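Local coordinates for probable transcriptional regulatory protein, Rv1404 (Mycobacterium tuberculosis, PDB 2NYX) that probably binds DNA as a transcription regulator of the MarR family, whose members typically work as dimers carrying winged helix-turn-helix domains, at the interface of chains A and B. Sequence-based numbering; all coordinates share one arbitrary frame. Chains: chain A/B, Probable transcriptional regulatory protein, Rv1404.

Contact 1: the interface of chains A and B. Residues chain A 22, 25-26, 29; chain B 28, 32, 120, 124.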
# COMPACT_ATOMS: atom_id res chain seq x y z
N LEU A 22 1.06 -11.94 -5.09
CA LEU A 22 2.12 -10.95 -5.26
C LEU A 22 1.73 -9.83 -6.23
O LEU A 22 1.88 -8.66 -5.90
CB LEU A 22 3.42 -11.62 -5.70
CG LEU A 22 4.67 -10.75 -5.78
CD1 LEU A 22 4.98 -10.02 -4.45
CD2 LEU A 22 5.86 -11.60 -6.21
N SER A 25 -0.89 -7.74 -4.67
CA SER A 25 -0.31 -6.86 -3.65
C SER A 25 0.26 -5.57 -4.25
O SER A 25 0.19 -4.51 -3.63
CB SER A 25 0.75 -7.60 -2.84
OG SER A 25 1.93 -7.76 -3.59
N ARG A 26 0.82 -5.68 -5.46
CA ARG A 26 1.28 -4.53 -6.22
C ARG A 26 0.15 -3.61 -6.63
O ARG A 26 0.30 -2.38 -6.64
CB ARG A 26 2.05 -4.96 -7.46
CG ARG A 26 3.43 -5.43 -7.16
CD ARG A 26 4.25 -5.49 -8.42
NE ARG A 26 5.64 -5.74 -8.10
CZ ARG A 26 6.60 -5.85 -9.01
NH1 ARG A 26 6.30 -5.73 -10.29
NH2 ARG A 26 7.85 -6.10 -8.63
N VAL A 29 -0.95 -1.71 -3.47
CA VAL A 29 0.03 -0.64 -3.24
C VAL A 29 -0.19 0.54 -4.19
O VAL A 29 -0.17 1.69 -3.76
CB VAL A 29 1.48 -1.14 -3.30
CG1 VAL A 29 2.43 0.03 -3.35
CG2 VAL A 29 1.79 -1.98 -2.08
N LEU B 28 -2.79 -8.11 3.42
CA LEU B 28 -1.90 -8.06 2.27
C LEU B 28 -1.22 -6.70 2.22
O LEU B 28 -0.01 -6.63 1.99
CB LEU B 28 -2.65 -8.30 0.97
CG LEU B 28 -2.07 -9.36 0.02
CD1 LEU B 28 -2.50 -9.09 -1.42
CD2 LEU B 28 -0.55 -9.50 0.12
N SER B 32 2.66 -5.78 2.47
CA SER B 32 3.29 -5.00 1.42
C SER B 32 4.03 -3.80 2.02
O SER B 32 5.20 -3.57 1.70
CB SER B 32 2.26 -4.54 0.41
OG SER B 32 1.56 -5.64 -0.14
N ARG B 120 8.62 -9.79 0.21
CA ARG B 120 7.18 -9.88 0.31
C ARG B 120 6.70 -11.24 -0.18
O ARG B 120 5.79 -11.84 0.41
CB ARG B 120 6.51 -8.75 -0.49
CG ARG B 120 5.00 -8.64 -0.27
CD ARG B 120 4.38 -7.62 -1.20
NE ARG B 120 5.06 -6.34 -1.08
CZ ARG B 120 4.87 -5.29 -1.87
NH1 ARG B 120 4.00 -5.33 -2.87
NH2 ARG B 120 5.55 -4.18 -1.64
N ILE B 124 4.43 -14.01 1.75
CA ILE B 124 3.17 -14.45 1.18
C ILE B 124 3.09 -15.97 1.16
O ILE B 124 2.10 -16.53 1.62
CB ILE B 124 2.89 -13.81 -0.21
CG1 ILE B 124 2.56 -12.32 -0.03
CG2 ILE B 124 1.74 -14.54 -0.95
CD1 ILE B 124 2.43 -11.51 -1.34
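A:Ser25 and B:Arg120 illustrate how one small hydroxyl can join two chains at a helical interface, here a patch that probably helps to hold the MarR-type dimer together. The guanidinium nitrogen NH1 of B:Arg120 donates a hydrogen bond to A:Ser25 OG at 3.3 Å. The bond is nearly straight, 167° at the hydrogen, and the oxygen lies at the edge of the guanidinium, in its plane. B:Arg120 leaves its helix extended and bends at chi3 (-54°) to present NH1. The hydroxyl in turn gives its own hydrogen to a backbone carbonyl, with A:Ser25 OG 2.5 Å from A:Leu22 O, so it accepts from chain B while donating within its own helix in chain A. With OG between the backbone N and the carbonyl carbon (chi1 74°), the hydroxyl points back along its helix toward A:Leu22 O and is met there by B:Arg120.

The methylene of the same serine faces B:Leu28, its CB lying 3.7 Å from B:Leu28 CD2. A:Val29 sends its CG2 branch toward the other serine, 3.6 Å from B:Ser32 CB. Around this centre, A:Leu22 CD1 passes the aliphatic CD of B:Arg120, the two side chains crossing obliquely, and B:Ile124 CD1 reaches the A:Leu22 backbone.

B:Ser32 also supports the arginine from behind. It is tied to its own helix, OG donating to B:Leu28 O at 2.8 Å from above the carbonyl plane. Its CB covers one face of the B:Arg120 guanidinium, 3.5 Å above the plane and over the centre.

Contact 2: the interface of chains A and B. Residues chain A 120-121, 124; chain B 18-19, 22.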
# COMPACT_ATOMS: atom_id res chain seq x y z
N ARG A 120 -9.21 5.37 -1.81
CA ARG A 120 -9.02 3.93 -1.95
C ARG A 120 -10.30 3.26 -2.43
O ARG A 120 -10.28 2.52 -3.42
CB ARG A 120 -8.55 3.29 -0.63
CG ARG A 120 -7.12 3.61 -0.24
CD ARG A 120 -6.62 2.79 0.96
NE ARG A 120 -6.37 1.40 0.59
CZ ARG A 120 -6.95 0.35 1.17
NH1 ARG A 120 -7.82 0.52 2.16
NH2 ARG A 120 -6.66 -0.88 0.76
N ARG A 121 -11.42 3.53 -1.77
CA ARG A 121 -12.66 2.87 -2.17
C ARG A 121 -13.20 3.30 -3.55
O ARG A 121 -13.86 2.51 -4.21
CB ARG A 121 -13.72 2.93 -1.06
CG ARG A 121 -14.61 4.14 -1.06
CD ARG A 121 -16.06 3.81 -0.65
NE ARG A 121 -16.18 3.23 0.69
CZ ARG A 121 -15.89 3.86 1.83
NH1 ARG A 121 -15.43 5.11 1.83
NH2 ARG A 121 -16.05 3.22 2.99
N ILE A 124 -10.84 1.34 -5.94
CA ILE A 124 -11.24 -0.06 -5.88
C ILE A 124 -12.55 -0.29 -6.64
O ILE A 124 -12.63 -1.21 -7.46
CB ILE A 124 -11.36 -0.56 -4.43
CG1 ILE A 124 -9.98 -0.87 -3.87
CG2 ILE A 124 -12.24 -1.81 -4.35
CD1 ILE A 124 -10.00 -1.34 -2.43
N THR B 18 -16.86 -3.62 -2.69
CA THR B 18 -15.75 -2.70 -2.43
C THR B 18 -15.47 -2.59 -0.94
O THR B 18 -14.31 -2.63 -0.54
CB THR B 18 -15.99 -1.30 -3.04
OG1 THR B 18 -15.84 -1.38 -4.46
CG2 THR B 18 -14.97 -0.30 -2.53
N ASP B 19 -16.52 -2.46 -0.14
CA ASP B 19 -16.38 -2.42 1.31
C ASP B 19 -15.79 -3.71 1.85
O ASP B 19 -14.86 -3.67 2.64
CB ASP B 19 -17.72 -2.13 1.98
CG ASP B 19 -17.88 -0.67 2.35
OD1 ASP B 19 -17.06 0.18 1.89
OD2 ASP B 19 -18.83 -0.36 3.09
N LEU B 22 -12.11 -3.57 1.25
CA LEU B 22 -11.28 -2.74 2.13
C LEU B 22 -10.84 -3.53 3.36
O LEU B 22 -9.67 -3.48 3.75
CB LEU B 22 -12.02 -1.49 2.58
CG LEU B 22 -12.01 -0.21 1.74
CD1 LEU B 22 -10.81 -0.14 0.82
CD2 LEU B 22 -13.30 -0.08 0.97
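A:Arg121 and A:Ile124, a turn apart on helix 107-129, face B:Thr18 and B:Leu22 on helix 16-24, all with helical backbone torsions, so that two regular helices meet through their side chains in a patch that probably helps to hold the dimer together. B:Leu22 splits its two branches between neighbours: CD1 lies 3.6 Å from A:Ile124 CD1, while CD2 reaches the root of A:Arg121, 3.7 Å from its CB. The CD1 branch also comes up to the guanidinium of A:Arg120, and these two side chains run past each other in opposite directions. B:Thr18 adds a methyl-to-methyl contact, its CG2 3.6 Å from A:Ile124 CG2.

A polar link borders this apolar strip. A:Arg121 starts with CG wedged between its backbone N and carbonyl carbon (chi1 88°) and bends again at chi2 and chi3, which folds the guanidinium back toward B:Asp19. The two groups form a salt bridge, with guanidinium and carboxylate planes 57° apart. Its hydrogen bonds are long and weak, so charge attraction probably matters more than precise pairing. Both donors converge on the same carboxylate oxygen, B:Asp19 OD1 lying 3.4 Å from A:Arg121 NE and equally far from A:Arg121 NH2.

Contact 3: the interface of chains A and B. Residues chain A 28, 120, 124, 143; chain B 22, 25, 29, 146.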
# COMPACT_ATOMS: atom_id res chain seq x y z
N LEU A 28 -2.67 -3.27 -4.98
CA LEU A 28 -3.18 -2.62 -3.78
C LEU A 28 -2.26 -1.50 -3.33
O LEU A 28 -2.72 -0.44 -2.87
CB LEU A 28 -3.43 -3.62 -2.67
CG LEU A 28 -4.55 -4.63 -2.95
CD1 LEU A 28 -4.33 -5.89 -2.14
CD2 LEU A 28 -5.92 -4.05 -2.67
N ARG A 120 -9.21 5.37 -1.81
CA ARG A 120 -9.02 3.93 -1.95
C ARG A 120 -10.30 3.26 -2.43
O ARG A 120 -10.28 2.52 -3.42
CB ARG A 120 -8.55 3.29 -0.63
CG ARG A 120 -7.12 3.61 -0.24
CD ARG A 120 -6.62 2.79 0.96
NE ARG A 120 -6.37 1.40 0.59
CZ ARG A 120 -6.95 0.35 1.17
NH1 ARG A 120 -7.82 0.52 2.16
NH2 ARG A 120 -6.66 -0.88 0.76
N ILE A 124 -10.84 1.34 -5.94
CA ILE A 124 -11.24 -0.06 -5.88
C ILE A 124 -12.55 -0.29 -6.64
O ILE A 124 -12.63 -1.21 -7.46
CB ILE A 124 -11.36 -0.56 -4.43
CG1 ILE A 124 -9.98 -0.87 -3.87
CG2 ILE A 124 -12.24 -1.81 -4.35
CD1 ILE A 124 -10.00 -1.34 -2.43
N LEU A 143 -8.96 -13.16 -0.75
CA LEU A 143 -8.24 -12.29 0.17
C LEU A 143 -8.64 -12.53 1.63
O LEU A 143 -7.85 -12.28 2.54
CB LEU A 143 -8.45 -10.83 -0.21
CG LEU A 143 -7.87 -10.32 -1.52
CD1 LEU A 143 -8.17 -8.85 -1.63
CD2 LEU A 143 -6.36 -10.54 -1.62
N LEU B 22 -12.11 -3.57 1.25
CA LEU B 22 -11.28 -2.74 2.13
C LEU B 22 -10.84 -3.53 3.36
O LEU B 22 -9.67 -3.48 3.75
CB LEU B 22 -12.02 -1.49 2.58
CG LEU B 22 -12.01 -0.21 1.74
CD1 LEU B 22 -10.81 -0.14 0.82
CD2 LEU B 22 -13.30 -0.08 0.97
N SER B 25 -8.49 -6.81 2.42
CA SER B 25 -7.18 -6.53 1.90
C SER B 25 -6.21 -5.94 2.94
O SER B 25 -5.05 -5.72 2.63
CB SER B 25 -7.28 -5.62 0.67
OG SER B 25 -7.64 -4.31 1.05
N VAL B 29 -2.00 -5.65 2.45
CA VAL B 29 -1.51 -4.27 2.44
C VAL B 29 -0.45 -4.02 3.53
O VAL B 29 0.57 -3.39 3.26
CB VAL B 29 -2.68 -3.25 2.54
CG1 VAL B 29 -2.20 -1.88 3.01
CG2 VAL B 29 -3.38 -3.12 1.20
N PHE B 146 -8.70 -9.66 -10.94
CA PHE B 146 -8.46 -8.42 -10.23
C PHE B 146 -7.32 -7.61 -10.85
O PHE B 146 -7.46 -6.41 -11.08
CB PHE B 146 -8.16 -8.70 -8.77
CG PHE B 146 -7.83 -7.48 -7.96
CD1 PHE B 146 -8.72 -6.40 -7.90
CD2 PHE B 146 -6.65 -7.42 -7.22
CE1 PHE B 146 -8.40 -5.26 -7.13
CE2 PHE B 146 -6.34 -6.30 -6.45
CZ PHE B 146 -7.20 -5.23 -6.39
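Where A:Leu28 and A:Arg120 meet B:Ser25 and B:Val29, the interface is a largely apolar packing of helices between two copies of one protein, and it probably helps to hold the dimer together. A:Leu28 occupies the middle and uses different parts of its side chain for different neighbours. Its CB touches one branch of B:Val29, CG2, at 3.9 Å. Farther out, the CD2 methyl rests 3.9 Å from B:Ser25 CB, and the rim of the B:Phe146 ring approaches the same methyl, B:Phe146 CZ being 4.1 Å from A:Leu28 CD2. A:Leu143 closes on B:Ser25 as well, bringing CD1 to 4.1 Å from B:Ser25 CB.

B:Ser25 lies at a break between helices 16-24 and 26-39. Its OG, lodged between the backbone N and the carbonyl carbon (chi1 73°), points back toward B:Leu22 O in a weak hydrogen bond. It also sits in the plane of the A:Arg120 guanidinium, at the edge, with OG 3.6 Å from NH2 of that arginine. A:Arg120 gets there by a bend at chi3 (74°), and its side chain slides past that of B:Val29 in the opposite direction, the B:Val29 CG2 methyl coming within 4.0 Å of A:Arg120 NH2. B:Leu22 lies beside the arginine. By setting A:Leu28 and A:Leu143 against the break at B:Ser25, with B:Val29 and B:Phe146 packing on A:Leu28, the site joins the chains and may help to set the relative placement of their DNA-binding domains.

Contact 2 and contact 3 overlap, their C-alpha centres about 7 Å apart, and share A:Arg120, A:Ile124 and B:Leu22. Contact 1 lies about 10 Å from contact 3 and about 16 Å from contact 2, placing contact 3 between them by distance. Contact 1 sets helix 14-39 of chain A against helices 107-128 and 26-39 of chain B, whereas contact 2 uses the reciprocal of the first pairing, helix 107-129 of chain A with helix 16-24 of chain B. The two versions differ: A:Arg120 and B:Arg120 adopt different rotamers, and the first helix is continuous in chain A but broken at B:Ser25. The probable dimer thus departs from exact two-fold symmetry.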